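Local coordinates for lysyl oxidase (Pichia pastoris, PDB 1W7C), which is a copper- and topaquinone-containing amine oxidase that probably oxidises primary amines, including the side-chain amine of lysine, at residues Asp514-Tyr519 and Gly524-Thr529; Gln552-Ile557 and Thr676-Phe681; Glu160-Val165 and Thr207-Lys212; Asn149-Ile154 and Pro166-Gly171. All blocks are in the same frame, centred on the assembly; numbering follows the deposited sequence. Where two conformers were deposited one is given.

Contacts 1 and 2 lie in the enzyme domain, with centres about 27 Å apart. Contact 1 is in the hairpin of strands 504-518 and 526-536. Strand 504-518 also pairs with strand 553-559, which supplies one half of contact 2. Both contacts touch the second subunit. The side chain of L556 in contact 2 is about 13 Å from a bound calcium ion. Contacts 3 and 4 lie far away, about 56 Å between the centres of contacts 2 and 3. The centres of contacts 3 and 4 are about 9 Å apart; the two contacts share helix 153-163 and touch through I163 and M170. Contact 4 carries a glycan on N151. None of the four contains a ligand of the copper.

Contact 1: residues Asp514-Tyr519 and Gly524-Thr529; sequences DVDVEY and GTVYNT
N528 ND2 is gripped by two carboxylates of the facing strand. N528 ND2 gives one hydrogen bond to D514 OD1 at 3.0 Å, nearly straight at 173° and in the amide plane. The anti lone pair of the carboxylate oxygen receives it. The second goes to D516 OD1, also 3.0 Å from N528 ND2. It is more bent and tilted from the amide plane. CG of N528 lies anti to the backbone N (chi1 -178°), which carries the amide to the two acids. N528 OD1 accepts from the backbone N of K586 and N587 of the second subunit. A leucine in place of N528 would probably leave D514 and D516 without their shared donor and lose this tie between subunits. The two segments form an antiparallel beta hairpin, one of the arms by which copper amine oxidases embrace the partner subunit. V515 with T529 and V517 with Y527 are hydrogen-bonded pairs; Y527 N to V517 O is 2.8 Å. On the face of these four residues, V517 CG2 meets T529 CG2 at 3.7 Å. The edge of Y519 points at the face of Y527 in a T-shaped stack, with CE1 of Y519 3.7 Å from CG of Y527 and planes 72° apart. Y527 OH hydrogen-bonds to H353 of the second subunit, and T529 OG1 to Q352 of that second subunit.

Contact 2: residues Gln552-Ile557 and Thr676-Phe681; sequences QGILLI and TPFNYF
F678 meets L556 from its first side-chain atom onward: F678 CB is 3.9 Å from L556 CD2. At the next step F678 CG is 3.6 Å from the same methyl, L556 CD2. With chi1 at -171° the CB-CG bond points away from the backbone N and sends the ring toward strand 553-559. L556 CD2 then sits over one ring face, 3.8 Å from the centroid of the F678 ring and 21° off the normal. This is a CH-pi contact, offset toward the rim on the CG side. Along one flank, F678 CD2 and CE2 are met by the other leucine methyl, with F678 CE2 3.7 Å from L556 CD1. On the other flank, F678 CE1 comes to 4.0 Å from I554 CG2. Both strands belong to the beta-rich enzyme domain of the copper amine oxidases. Strand 569-576 pairs with strand 553-559 and also with strand 670-678. The contact therefore joins side chains of two strands that share a neighbour. I554 and L556 alternate with L555, which places both on the side of their strand that faces the ring. Without the ring, as with an alanine here, the two L556 methyls and I554 CG2 would probably lose their aromatic partner and a gap would open beside them. After F678 the backbone turns, and N679 hydrogen-bonds to N657 and S658 of the second subunit. N657 of that subunit also packs on F678.

Contact 3: residues Glu160-Val165 and Thr207-Lys212; sequences EGLIGV and TGFFFK
I163 has CG1 beside its backbone N (chi1 -62°) and an extended tail (chi2 166°), which carries CD1 to T207 and F209. F209 has its ring on the far side of CB from the backbone N (chi1 -175°), turned toward L162. The contact packs the C-terminal end of helix 153-163 against a five-stranded antiparallel sheet, at the start of its strand 209-214. The helix closes at G164, whose positive phi suits glycine and whose N hydrogen-bonds to E160 O. On the sheet side T207 makes an ST turn: F209 N gives a hydrogen bond to T207 OG1 at 3.2 Å. T207 OG1 also hydrogen-bonds to the carbonyl of C193, a disulfide cysteine. Its hydroxyl is thus engaged, and the methyl is turned to the helix, with T207 CG2 3.7 Å from I163 CG2. I163 CD1 reaches F209 CB at 4.0 Å. I163 thus touches both T207 and F209, and L162 CD1 approaches F209 CD1 at 3.8 Å, with the two side chains at about a right angle.

Contact 4: residues Asn149-Ile154 and Pro166-Gly171; sequences NLNTTI and PYEDMG. With NAG (2-acetamido-2-deoxy-beta-D-glucopyranose), chain R.
N151 leaves helical geometry just after helix 136-150, and Y167 opens a short 3-10 turn, with the CA atoms of N151 and Y167 7.1 Å apart. The site is an N-glycosylation site in the turn between helices 136-150 and 153-163: N151 ND2 is covalently bonded to C1 of an N-acetylglucosamine, and T152 is the N-cap of helix 153-163, its OG1 accepting from M155 N. N151 lies over one face of the Y167 ring, with N151 CB 4.1 Å from the centroid in a CH-pi contact. The amide and ring planes are only 17° apart, so the amide lies nearly flat along the ring. N151 OD1 is 3.1 Å from Y167 CD2. It also accepts from R156, which forms a salt bridge with E168 OE1. Y167 OH hydrogen-bonds to N147 OD1, and the ND2 of N147 hydrogen-bonds to the sugar. The sugar N2 sits at the ring edge. L150 adds its CB, 3.8 Å from Y167 CE1, while L150 O is buried here with no partner in the model.

Contact 1: residues Asp514-Tyr519 and Gly524-Thr529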
loop_
_atom_site.group_PDB
_atom_site.type_symbol
_atom_site.label_atom_id
_atom_site.label_comp_id
_atom_site.label_asym_id
_atom_site.label_seq_id
_atom_site.Cartn_x
_atom_site.Cartn_y
_atom_site.Cartn_z
ATOM N N ASP A 514 6.687 22.291 -10.555
ATOM C CA ASP A 514 7.176 23.534 -9.990
ATOM C C ASP A 514 7.357 24.555 -11.099
ATOM O O ASP A 514 7.707 24.215 -12.244
ATOM C CB ASP A 514 8.444 23.391 -9.139
ATOM C CG ASP A 514 9.662 23.226 -9.936
ATOM O OD1 ASP A 514 10.391 24.236 -10.147
ATOM O OD2 ASP A 514 9.992 22.130 -10.422
ATOM N N VAL A 515 7.100 25.810 -10.767
ATOM C CA VAL A 515 7.084 26.904 -11.734
ATOM C C VAL A 515 7.512 28.194 -11.013
ATOM O O VAL A 515 7.136 28.416 -9.867
ATOM C CB VAL A 515 5.690 27.108 -12.370
ATOM C CG1 VAL A 515 5.188 25.826 -13.027
ATOM C CG2 VAL A 515 4.691 27.594 -11.346
ATOM N N ASP A 516 8.220 29.057 -11.722
ATOM C CA ASP A 516 8.557 30.361 -11.210
ATOM C C ASP A 516 7.516 31.367 -11.725
ATOM O O ASP A 516 7.147 31.374 -12.905
ATOM C CB ASP A 516 9.894 30.821 -11.746
ATOM C CG ASP A 516 11.065 30.096 -11.169
ATOM O OD1 ASP A 516 10.950 29.425 -10.145
ATOM O OD2 ASP A 516 12.205 30.206 -11.655
ATOM N N VAL A 517 7.007 32.165 -10.794
ATOM C CA VAL A 517 5.930 33.118 -11.045
ATOM C C VAL A 517 6.197 34.419 -10.320
ATOM O O VAL A 517 7.006 34.491 -9.405
ATOM C CB VAL A 517 4.543 32.600 -10.594
ATOM C CG1 VAL A 517 4.195 31.262 -11.229
ATOM C CG2 VAL A 517 4.435 32.510 -9.094
ATOM N N GLU A 518 5.530 35.462 -10.787
ATOM C CA GLU A 518 5.448 36.718 -10.096
ATOM C C GLU A 518 3.974 36.935 -9.842
ATOM O O GLU A 518 3.143 36.636 -10.708
ATOM C CB GLU A 518 5.998 37.857 -10.954
ATOM C CG GLU A 518 7.502 37.793 -11.192
ATOM C CD GLU A 518 8.067 39.022 -11.902
ATOM O OE1 GLU A 518 7.402 40.088 -11.928
ATOM O OE2 GLU A 518 9.195 38.925 -12.440
ATOM N N TYR A 519 3.638 37.436 -8.656
ATOM C CA TYR A 519 2.259 37.706 -8.279
ATOM C C TYR A 519 1.953 39.193 -8.331
ATOM O O TYR A 519 2.846 40.021 -8.082
ATOM C CB TYR A 519 2.005 37.244 -6.852
ATOM C CG TYR A 519 2.159 35.750 -6.644
ATOM C CD1 TYR A 519 3.287 35.222 -5.997
ATOM C CD2 TYR A 519 1.171 34.870 -7.047
ATOM C CE1 TYR A 519 3.439 33.889 -5.828
ATOM C CE2 TYR A 519 1.312 33.504 -6.884
ATOM C CZ TYR A 519 2.453 33.025 -6.265
ATOM O OH TYR A 519 2.593 31.679 -6.022
ATOM N N GLY A 524 7.619 42.183 -9.105
ATOM C CA GLY A 524 9.056 42.086 -9.253
ATOM C C GLY A 524 9.704 40.952 -8.462
ATOM O O GLY A 524 10.880 40.669 -8.658
ATOM N N THR A 525 8.951 40.308 -7.569
ATOM C CA THR A 525 9.501 39.257 -6.722
ATOM C C THR A 525 9.142 37.897 -7.329
ATOM O O THR A 525 7.961 37.528 -7.424
ATOM C CB THR A 525 8.932 39.376 -5.272
ATOM O OG1 THR A 525 9.306 40.628 -4.695
ATOM C CG2 THR A 525 9.548 38.355 -4.303
ATOM N N VAL A 526 10.163 37.140 -7.728
ATOM C CA VAL A 526 9.952 35.809 -8.306
ATOM C C VAL A 526 9.845 34.780 -7.199
ATOM O O VAL A 526 10.649 34.778 -6.270
ATOM C CB VAL A 526 11.076 35.410 -9.260
ATOM C CG1 VAL A 526 10.831 34.040 -9.821
ATOM C CG2 VAL A 526 11.140 36.400 -10.379
ATOM N N TYR A 527 8.815 33.951 -7.287
ATOM C CA TYR A 527 8.583 32.836 -6.369
ATOM C C TYR A 527 8.664 31.546 -7.178
ATOM O O TYR A 527 8.098 31.445 -8.265
ATOM C CB TYR A 527 7.170 32.895 -5.772
ATOM C CG TYR A 527 6.966 33.880 -4.626
ATOM C CD1 TYR A 527 6.905 35.243 -4.860
ATOM C CD2 TYR A 527 6.810 33.444 -3.323
ATOM C CE1 TYR A 527 6.691 36.137 -3.800
ATOM C CE2 TYR A 527 6.598 34.334 -2.261
ATOM C CZ TYR A 527 6.508 35.669 -2.514
ATOM O OH TYR A 527 6.319 36.543 -1.481
ATOM N N ASN A 528 9.317 30.546 -6.615
ATOM C CA ASN A 528 9.222 29.186 -7.102
ATOM C C ASN A 528 8.086 28.518 -6.329
ATOM O O ASN A 528 8.170 28.359 -5.116
ATOM C CB ASN A 528 10.534 28.448 -6.871
ATOM C CG ASN A 528 10.524 27.032 -7.413
ATOM O OD1 ASN A 528 10.876 26.128 -6.696
ATOM N ND2 ASN A 528 10.256 26.860 -8.719
ATOM N N THR A 529 7.018 28.215 -7.034
ATOM C CA THR A 529 5.833 27.614 -6.467
ATOM C C THR A 529 5.473 26.369 -7.247
ATOM O O THR A 529 6.308 25.840 -7.985
ATOM C CB THR A 529 4.710 28.655 -6.350
ATOM O OG1 THR A 529 3.592 28.119 -5.620
ATOM C CG2 THR A 529 4.231 29.130 -7.729
HETATM O O HOH W 1 5.576 38.089 -6.733
#

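Contact 2: residues Gln552-Ile557 and Thr676-Phe681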
loop_
_atom_site.group_PDB
_atom_site.type_symbol
_atom_site.label_atom_id
_atom_site.label_comp_id
_atom_site.label_asym_id
_atom_site.label_seq_id
_atom_site.Cartn_x
_atom_site.Cartn_y
_atom_site.Cartn_z
ATOM N N GLN A 552 3.820 13.009 -9.605
ATOM C CA GLN A 552 3.383 14.371 -9.945
ATOM C C GLN A 552 2.273 14.395 -10.987
ATOM O O GLN A 552 2.329 15.133 -11.990
ATOM C CB GLN A 552 4.571 15.226 -10.369
ATOM C CG GLN A 552 5.404 15.605 -9.132
ATOM C CD GLN A 552 6.577 16.531 -9.383
ATOM O OE1 GLN A 552 7.562 16.432 -8.641
ATOM N NE2 GLN A 552 6.469 17.471 -10.354
ATOM N N GLY A 553 1.208 13.656 -10.726
ATOM C CA GLY A 553 0.037 13.722 -11.575
ATOM C C GLY A 553 -1.083 12.893 -10.969
ATOM O O GLY A 553 -0.833 11.996 -10.151
ATOM N N ILE A 554 -2.301 13.232 -11.365
ATOM C CA ILE A 554 -3.544 12.510 -10.996
ATOM C C ILE A 554 -4.263 12.146 -12.280
ATOM O O ILE A 554 -4.538 13.021 -13.097
ATOM C CB ILE A 554 -4.466 13.416 -10.107
ATOM C CG1 ILE A 554 -3.796 13.663 -8.741
ATOM C CG2 ILE A 554 -5.888 12.847 -9.973
ATOM C CD1 ILE A 554 -4.494 14.736 -7.892
ATOM N N LEU A 555 -4.566 10.861 -12.441
ATOM C CA LEU A 555 -5.242 10.327 -13.644
ATOM C C LEU A 555 -6.732 10.137 -13.359
ATOM O O LEU A 555 -7.129 9.461 -12.409
ATOM C CB LEU A 555 -4.667 8.980 -14.059
ATOM C CG LEU A 555 -5.311 8.299 -15.273
ATOM C CD1 LEU A 555 -5.118 9.073 -16.504
ATOM C CD2 LEU A 555 -4.753 6.886 -15.433
ATOM N N LEU A 556 -7.554 10.709 -14.232
ATOM C CA LEU A 556 -8.991 10.688 -14.103
ATOM C C LEU A 556 -9.681 10.069 -15.307
ATOM O O LEU A 556 -9.286 10.319 -16.451
ATOM C CB LEU A 556 -9.568 12.103 -13.910
ATOM C CG LEU A 556 -9.061 12.962 -12.763
ATOM C CD1 LEU A 556 -9.698 14.330 -12.800
ATOM C CD2 LEU A 556 -9.244 12.263 -11.419
ATOM N N ILE A 557 -10.779 9.364 -15.036
ATOM C CA ILE A 557 -11.819 9.141 -15.999
ATOM C C ILE A 557 -12.991 10.037 -15.620
ATOM O O ILE A 557 -13.566 9.901 -14.551
ATOM C CB ILE A 557 -12.238 7.679 -16.075
ATOM C CG1 ILE A 557 -11.030 6.757 -16.353
ATOM C CG2 ILE A 557 -13.362 7.493 -17.109
ATOM C CD1 ILE A 557 -10.271 6.988 -17.613
ATOM N N THR A 676 -11.159 5.838 -6.956
ATOM C CA THR A 676 -11.699 6.705 -5.907
ATOM C C THR A 676 -12.460 7.891 -6.484
ATOM O O THR A 676 -12.039 8.483 -7.472
ATOM C CB THR A 676 -10.607 7.101 -4.882
ATOM O OG1 THR A 676 -11.213 7.702 -3.711
ATOM C CG2 THR A 676 -9.642 8.100 -5.420
ATOM N N PRO A 677 -13.621 8.235 -5.911
ATOM C CA PRO A 677 -14.363 9.374 -6.440
ATOM C C PRO A 677 -13.556 10.662 -6.418
ATOM O O PRO A 677 -12.836 10.919 -5.442
ATOM C CB PRO A 677 -15.538 9.495 -5.478
ATOM C CG PRO A 677 -15.688 8.199 -4.889
ATOM C CD PRO A 677 -14.325 7.594 -4.792
ATOM N N PHE A 678 -13.689 11.470 -7.472
ATOM C CA PHE A 678 -12.993 12.735 -7.614
ATOM C C PHE A 678 -13.942 13.719 -8.262
ATOM O O PHE A 678 -14.197 13.657 -9.448
ATOM C CB PHE A 678 -11.753 12.494 -8.456
ATOM C CG PHE A 678 -10.801 13.651 -8.538
ATOM C CD1 PHE A 678 -9.650 13.646 -7.774
ATOM C CD2 PHE A 678 -11.037 14.750 -9.366
ATOM C CE1 PHE A 678 -8.771 14.693 -7.820
ATOM C CE2 PHE A 678 -10.113 15.814 -9.423
ATOM C CZ PHE A 678 -8.988 15.762 -8.644
ATOM N N ASN A 679 -14.534 14.573 -7.435
ATOM C CA ASN A 679 -15.607 15.457 -7.897
ATOM C C ASN A 679 -16.830 14.718 -8.436
ATOM O O ASN A 679 -17.634 15.269 -9.158
ATOM C CB ASN A 679 -15.055 16.482 -8.908
ATOM C CG ASN A 679 -14.048 17.389 -8.287
ATOM O OD1 ASN A 679 -14.114 17.710 -7.099
ATOM N ND2 ASN A 679 -13.117 17.849 -9.102
ATOM N N TYR A 680 -16.965 13.453 -8.052
ATOM C CA TYR A 680 -18.039 12.599 -8.526
ATOM C C TYR A 680 -19.353 12.981 -7.826
ATOM O O TYR A 680 -20.434 12.839 -8.398
ATOM C CB TYR A 680 -17.685 11.132 -8.256
ATOM C CG TYR A 680 -18.718 10.160 -8.753
ATOM C CD1 TYR A 680 -18.832 9.884 -10.100
ATOM C CD2 TYR A 680 -19.582 9.506 -7.862
ATOM C CE1 TYR A 680 -19.775 9.014 -10.565
ATOM C CE2 TYR A 680 -20.509 8.642 -8.318
ATOM C CZ TYR A 680 -20.617 8.388 -9.655
ATOM O OH TYR A 680 -21.593 7.523 -10.060
ATOM N N PHE A 681 -19.247 13.439 -6.585
ATOM C CA PHE A 681 -20.313 14.046 -5.819
ATOM C C PHE A 681 -19.952 15.500 -5.506
ATOM O O PHE A 681 -18.869 15.972 -5.850
ATOM C CB PHE A 681 -20.538 13.255 -4.528
ATOM C CG PHE A 681 -20.892 11.789 -4.725
ATOM C CD1 PHE A 681 -22.088 11.397 -5.321
ATOM C CD2 PHE A 681 -20.061 10.787 -4.205
ATOM C CE1 PHE A 681 -22.399 10.064 -5.460
ATOM C CE2 PHE A 681 -20.404 9.436 -4.317
ATOM C CZ PHE A 681 -21.570 9.088 -4.924
#

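Contact 3: residues Glu160-Val165 and Thr207-Lys212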
loop_
_atom_site.group_PDB
_atom_site.type_symbol
_atom_site.label_atom_id
_atom_site.label_comp_id
_atom_site.label_asym_id
_atom_site.label_seq_id
_atom_site.Cartn_x
_atom_site.Cartn_y
_atom_site.Cartn_z
ATOM N N GLU A 160 21.984 -40.402 -13.733
ATOM C CA GLU A 160 22.398 -40.766 -12.375
ATOM C C GLU A 160 23.806 -40.268 -12.087
ATOM O O GLU A 160 24.085 -39.786 -11.002
ATOM C CB GLU A 160 22.299 -42.278 -12.134
ATOM C CG GLU A 160 22.619 -42.658 -10.693
ATOM C CD GLU A 160 22.147 -44.035 -10.303
ATOM O OE1 GLU A 160 22.052 -44.901 -11.188
ATOM O OE2 GLU A 160 21.880 -44.250 -9.103
ATOM N N GLY A 161 24.694 -40.401 -13.062
ATOM C CA GLY A 161 26.060 -39.921 -12.923
ATOM C C GLY A 161 26.166 -38.435 -12.650
ATOM O O GLY A 161 26.948 -38.024 -11.807
ATOM N N LEU A 162 25.400 -37.629 -13.377
ATOM C CA LEU A 162 25.473 -36.174 -13.229
ATOM C C LEU A 162 24.715 -35.665 -12.005
ATOM O O LEU A 162 25.156 -34.742 -11.342
ATOM C CB LEU A 162 24.929 -35.479 -14.490
ATOM C CG LEU A 162 25.760 -35.714 -15.770
ATOM C CD1 LEU A 162 25.085 -35.048 -16.974
ATOM C CD2 LEU A 162 27.187 -35.217 -15.633
ATOM N N ILE A 163 23.568 -36.277 -11.722
ATOM C CA ILE A 163 22.605 -35.742 -10.755
ATOM C C ILE A 163 22.713 -36.388 -9.379
ATOM O O ILE A 163 22.476 -35.728 -8.380
ATOM C CB ILE A 163 21.165 -35.842 -11.342
ATOM C CG1 ILE A 163 21.082 -34.981 -12.601
ATOM C CG2 ILE A 163 20.105 -35.398 -10.319
ATOM C CD1 ILE A 163 19.863 -35.217 -13.465
ATOM N N GLY A 164 23.031 -37.680 -9.340
ATOM C CA GLY A 164 23.250 -38.383 -8.090
ATOM C C GLY A 164 22.102 -39.261 -7.631
ATOM O O GLY A 164 22.217 -39.931 -6.611
ATOM N N VAL A 165 20.998 -39.269 -8.373
ATOM C CA VAL A 165 19.883 -40.165 -8.086
ATOM C C VAL A 165 19.453 -40.811 -9.403
ATOM O O VAL A 165 19.699 -40.250 -10.469
ATOM C CB VAL A 165 18.677 -39.405 -7.429
ATOM C CG1 VAL A 165 19.106 -38.668 -6.150
ATOM C CG2 VAL A 165 18.038 -38.432 -8.430
ATOM N N THR A 207 18.021 -29.548 -11.159
ATOM C CA THR A 207 19.302 -30.277 -11.270
ATOM C C THR A 207 20.385 -29.627 -12.111
ATOM O O THR A 207 21.536 -30.047 -12.043
ATOM C CB THR A 207 19.064 -31.662 -11.861
ATOM O OG1 THR A 207 18.543 -31.548 -13.193
ATOM C CG2 THR A 207 18.028 -32.442 -11.051
ATOM N N GLY A 208 20.027 -28.664 -12.945
ATOM C CA GLY A 208 20.964 -28.102 -13.909
ATOM C C GLY A 208 21.221 -28.991 -15.103
ATOM O O GLY A 208 22.133 -28.723 -15.891
ATOM N N PHE A 209 20.414 -30.046 -15.268
ATOM C CA PHE A 209 20.475 -30.838 -16.498
ATOM C C PHE A 209 19.387 -30.361 -17.447
ATOM O O PHE A 209 18.221 -30.345 -17.082
ATOM C CB PHE A 209 20.284 -32.318 -16.207
ATOM C CG PHE A 209 20.449 -33.169 -17.416
ATOM C CD1 PHE A 209 21.700 -33.517 -17.840
ATOM C CD2 PHE A 209 19.358 -33.530 -18.191
ATOM C CE1 PHE A 209 21.866 -34.263 -18.965
ATOM C CE2 PHE A 209 19.527 -34.277 -19.347
ATOM C CZ PHE A 209 20.782 -34.636 -19.728
ATOM N N PHE A 210 19.765 -29.965 -18.651
ATOM C CA PHE A 210 18.840 -29.390 -19.625
ATOM C C PHE A 210 18.867 -30.164 -20.945
ATOM O O PHE A 210 19.810 -30.890 -21.251
ATOM C CB PHE A 210 19.209 -27.925 -19.900
ATOM C CG PHE A 210 19.333 -27.088 -18.642
ATOM C CD1 PHE A 210 20.576 -26.810 -18.104
ATOM C CD2 PHE A 210 18.195 -26.671 -17.944
ATOM C CE1 PHE A 210 20.684 -26.093 -16.927
ATOM C CE2 PHE A 210 18.308 -25.923 -16.785
ATOM C CZ PHE A 210 19.537 -25.654 -16.264
ATOM N N PHE A 211 17.836 -29.953 -21.740
ATOM C CA PHE A 211 17.730 -30.551 -23.040
ATOM C C PHE A 211 16.839 -29.721 -23.952
ATOM O O PHE A 211 16.128 -28.824 -23.509
ATOM C CB PHE A 211 17.224 -32.007 -22.944
ATOM C CG PHE A 211 16.015 -32.169 -22.087
ATOM C CD1 PHE A 211 14.739 -32.022 -22.617
ATOM C CD2 PHE A 211 16.140 -32.498 -20.745
ATOM C CE1 PHE A 211 13.611 -32.147 -21.803
ATOM C CE2 PHE A 211 15.033 -32.624 -19.937
ATOM C CZ PHE A 211 13.762 -32.471 -20.463
ATOM N N LYS A 212 16.905 -30.049 -25.233
ATOM C CA LYS A 212 16.179 -29.354 -26.283
ATOM C C LYS A 212 15.719 -30.382 -27.282
ATOM O O LYS A 212 16.497 -31.237 -27.692
ATOM C CB LYS A 212 17.054 -28.317 -26.978
ATOM C CG LYS A 212 16.311 -27.444 -27.996
ATOM C CD LYS A 212 17.282 -26.631 -28.842
ATOM C CE LYS A 212 16.564 -25.756 -29.839
ATOM N NZ LYS A 212 17.471 -25.017 -30.763
#

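Contact 4: residues Asn149-Ile154 and Pro166-Gly171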
loop_
_atom_site.group_PDB
_atom_site.type_symbol
_atom_site.label_atom_id
_atom_site.label_comp_id
_atom_site.label_asym_id
_atom_site.label_seq_id
_atom_site.Cartn_x
_atom_site.Cartn_y
_atom_site.Cartn_z
ATOM N N ASN A 149 13.220 -41.003 -24.685
ATOM C CA ASN A 149 14.606 -40.563 -24.849
ATOM C C ASN A 149 15.458 -40.622 -23.577
ATOM O O ASN A 149 16.635 -40.998 -23.622
ATOM C CB ASN A 149 14.630 -39.152 -25.430
ATOM C CG ASN A 149 14.361 -39.143 -26.907
ATOM O OD1 ASN A 149 15.297 -39.127 -27.715
ATOM N ND2 ASN A 149 13.086 -39.194 -27.284
ATOM N N LEU A 150 14.869 -40.243 -22.450
ATOM C CA LEU A 150 15.616 -40.093 -21.197
ATOM C C LEU A 150 15.742 -41.394 -20.406
ATOM O O LEU A 150 16.620 -41.496 -19.550
ATOM C CB LEU A 150 15.010 -38.986 -20.311
ATOM C CG LEU A 150 15.025 -37.588 -20.952
ATOM C CD1 LEU A 150 14.276 -36.625 -20.048
ATOM C CD2 LEU A 150 16.435 -37.061 -21.200
ATOM N N ASN A 151 14.908 -42.392 -20.707
ATOM C CA ASN A 151 14.942 -43.659 -19.977
ATOM C C ASN A 151 15.626 -44.807 -20.739
ATOM O O ASN A 151 15.359 -45.976 -20.472
ATOM C CB ASN A 151 13.529 -44.077 -19.553
ATOM C CG ASN A 151 13.525 -45.061 -18.392
ATOM O OD1 ASN A 151 14.378 -44.986 -17.494
ATOM N ND2 ASN A 151 12.552 -45.984 -18.406
ATOM N N THR A 152 16.539 -44.479 -21.642
ATOM C CA THR A 152 17.377 -45.509 -22.272
ATOM C C THR A 152 18.468 -45.951 -21.301
ATOM O O THR A 152 18.757 -45.279 -20.336
ATOM C CB THR A 152 18.033 -44.996 -23.569
ATOM O OG1 THR A 152 18.894 -43.879 -23.274
ATOM C CG2 THR A 152 16.988 -44.473 -24.546
ATOM N N THR A 153 19.090 -47.079 -21.577
ATOM C CA THR A 153 20.189 -47.547 -20.749
ATOM C C THR A 153 21.276 -46.469 -20.600
ATOM O O THR A 153 21.739 -46.201 -19.486
ATOM C CB THR A 153 20.764 -48.835 -21.369
ATOM O OG1 THR A 153 19.746 -49.850 -21.421
ATOM C CG2 THR A 153 21.862 -49.436 -20.497
ATOM N N ILE A 154 21.655 -45.835 -21.710
ATOM C CA ILE A 154 22.692 -44.788 -21.693
ATOM C C ILE A 154 22.237 -43.541 -20.926
ATOM O O ILE A 154 22.966 -43.051 -20.074
ATOM C CB ILE A 154 23.146 -44.416 -23.126
ATOM C CG1 ILE A 154 23.923 -45.582 -23.746
ATOM C CG2 ILE A 154 24.041 -43.165 -23.114
ATOM C CD1 ILE A 154 24.117 -45.470 -25.254
ATOM N N PRO A 166 18.832 -41.988 -9.354
ATOM C CA PRO A 166 18.373 -42.630 -10.590
ATOM C C PRO A 166 17.160 -41.910 -11.191
ATOM O O PRO A 166 16.512 -41.081 -10.540
ATOM C CB PRO A 166 18.008 -44.044 -10.139
ATOM C CG PRO A 166 17.664 -43.906 -8.718
ATOM C CD PRO A 166 18.553 -42.817 -8.168
ATOM N N TYR A 167 16.878 -42.237 -12.441
ATOM C CA TYR A 167 15.756 -41.672 -13.178
ATOM C C TYR A 167 14.429 -41.699 -12.414
ATOM O O TYR A 167 13.677 -40.731 -12.479
ATOM C CB TYR A 167 15.612 -42.416 -14.493
ATOM C CG TYR A 167 14.507 -41.939 -15.417
ATOM C CD1 TYR A 167 14.610 -40.731 -16.101
ATOM C CD2 TYR A 167 13.381 -42.725 -15.647
ATOM C CE1 TYR A 167 13.627 -40.317 -16.977
ATOM C CE2 TYR A 167 12.394 -42.320 -16.529
ATOM C CZ TYR A 167 12.517 -41.110 -17.185
ATOM O OH TYR A 167 11.555 -40.715 -18.077
ATOM N N GLU A 168 14.182 -42.770 -11.645
ATOM C CA GLU A 168 12.925 -42.927 -10.911
ATOM C C GLU A 168 12.733 -41.827 -9.858
ATOM O O GLU A 168 11.609 -41.576 -9.412
ATOM C CB GLU A 168 12.874 -44.282 -10.192
ATOM C CG GLU A 168 12.595 -45.486 -11.080
ATOM C CD GLU A 168 13.653 -45.701 -12.135
ATOM O OE1 GLU A 168 13.262 -45.821 -13.317
ATOM O OE2 GLU A 168 14.871 -45.741 -11.786
ATOM N N ASP A 169 13.838 -41.212 -9.428
ATOM C CA ASP A 169 13.829 -40.250 -8.330
ATOM C C ASP A 169 13.830 -38.801 -8.809
ATOM O O ASP A 169 13.971 -37.890 -7.998
ATOM C CB ASP A 169 15.056 -40.483 -7.424
ATOM C CG ASP A 169 15.005 -41.781 -6.693
ATOM O OD1 ASP A 169 13.970 -42.460 -6.761
ATOM O OD2 ASP A 169 15.959 -42.187 -6.007
ATOM N N MET A 170 13.685 -38.584 -10.112
ATOM C CA MET A 170 13.597 -37.246 -10.682
ATOM C C MET A 170 12.401 -37.163 -11.633
ATOM O O MET A 170 11.793 -38.175 -12.009
ATOM C CB MET A 170 14.918 -36.880 -11.384
ATOM C CG MET A 170 15.140 -37.588 -12.725
ATOM S SD MET A 170 16.750 -37.309 -13.437
ATOM C CE MET A 170 17.831 -38.143 -12.230
ATOM N N GLY A 171 12.088 -35.944 -12.025
ATOM C CA GLY A 171 11.036 -35.693 -12.976
ATOM C C GLY A 171 11.504 -34.687 -14.004
ATOM O O GLY A 171 11.960 -33.583 -13.677
HETATM C C1 NAG R . 12.584 -46.865 -17.262
HETATM C C2 NAG R . 11.109 -47.305 -17.082
HETATM C C3 NAG R . 10.968 -48.398 -16.016
HETATM C C4 NAG R . 11.965 -49.516 -16.288
HETATM C C5 NAG R . 13.368 -48.951 -16.486
HETATM C C6 NAG R . 14.344 -50.085 -16.785
HETATM C C7 NAG R . 9.251 -45.701 -17.406
HETATM C C8 NAG R . 8.452 -44.598 -16.762
HETATM N N2 NAG R . 10.294 -46.156 -16.704
HETATM O O3 NAG R . 9.658 -48.942 -16.005
HETATM O O4 NAG R . 11.975 -50.439 -15.219
HETATM O O5 NAG R . 13.369 -48.007 -17.541
HETATM O O6 NAG R . 15.348 -49.642 -17.664
HETATM O O7 NAG R . 8.930 -46.117 -18.516
#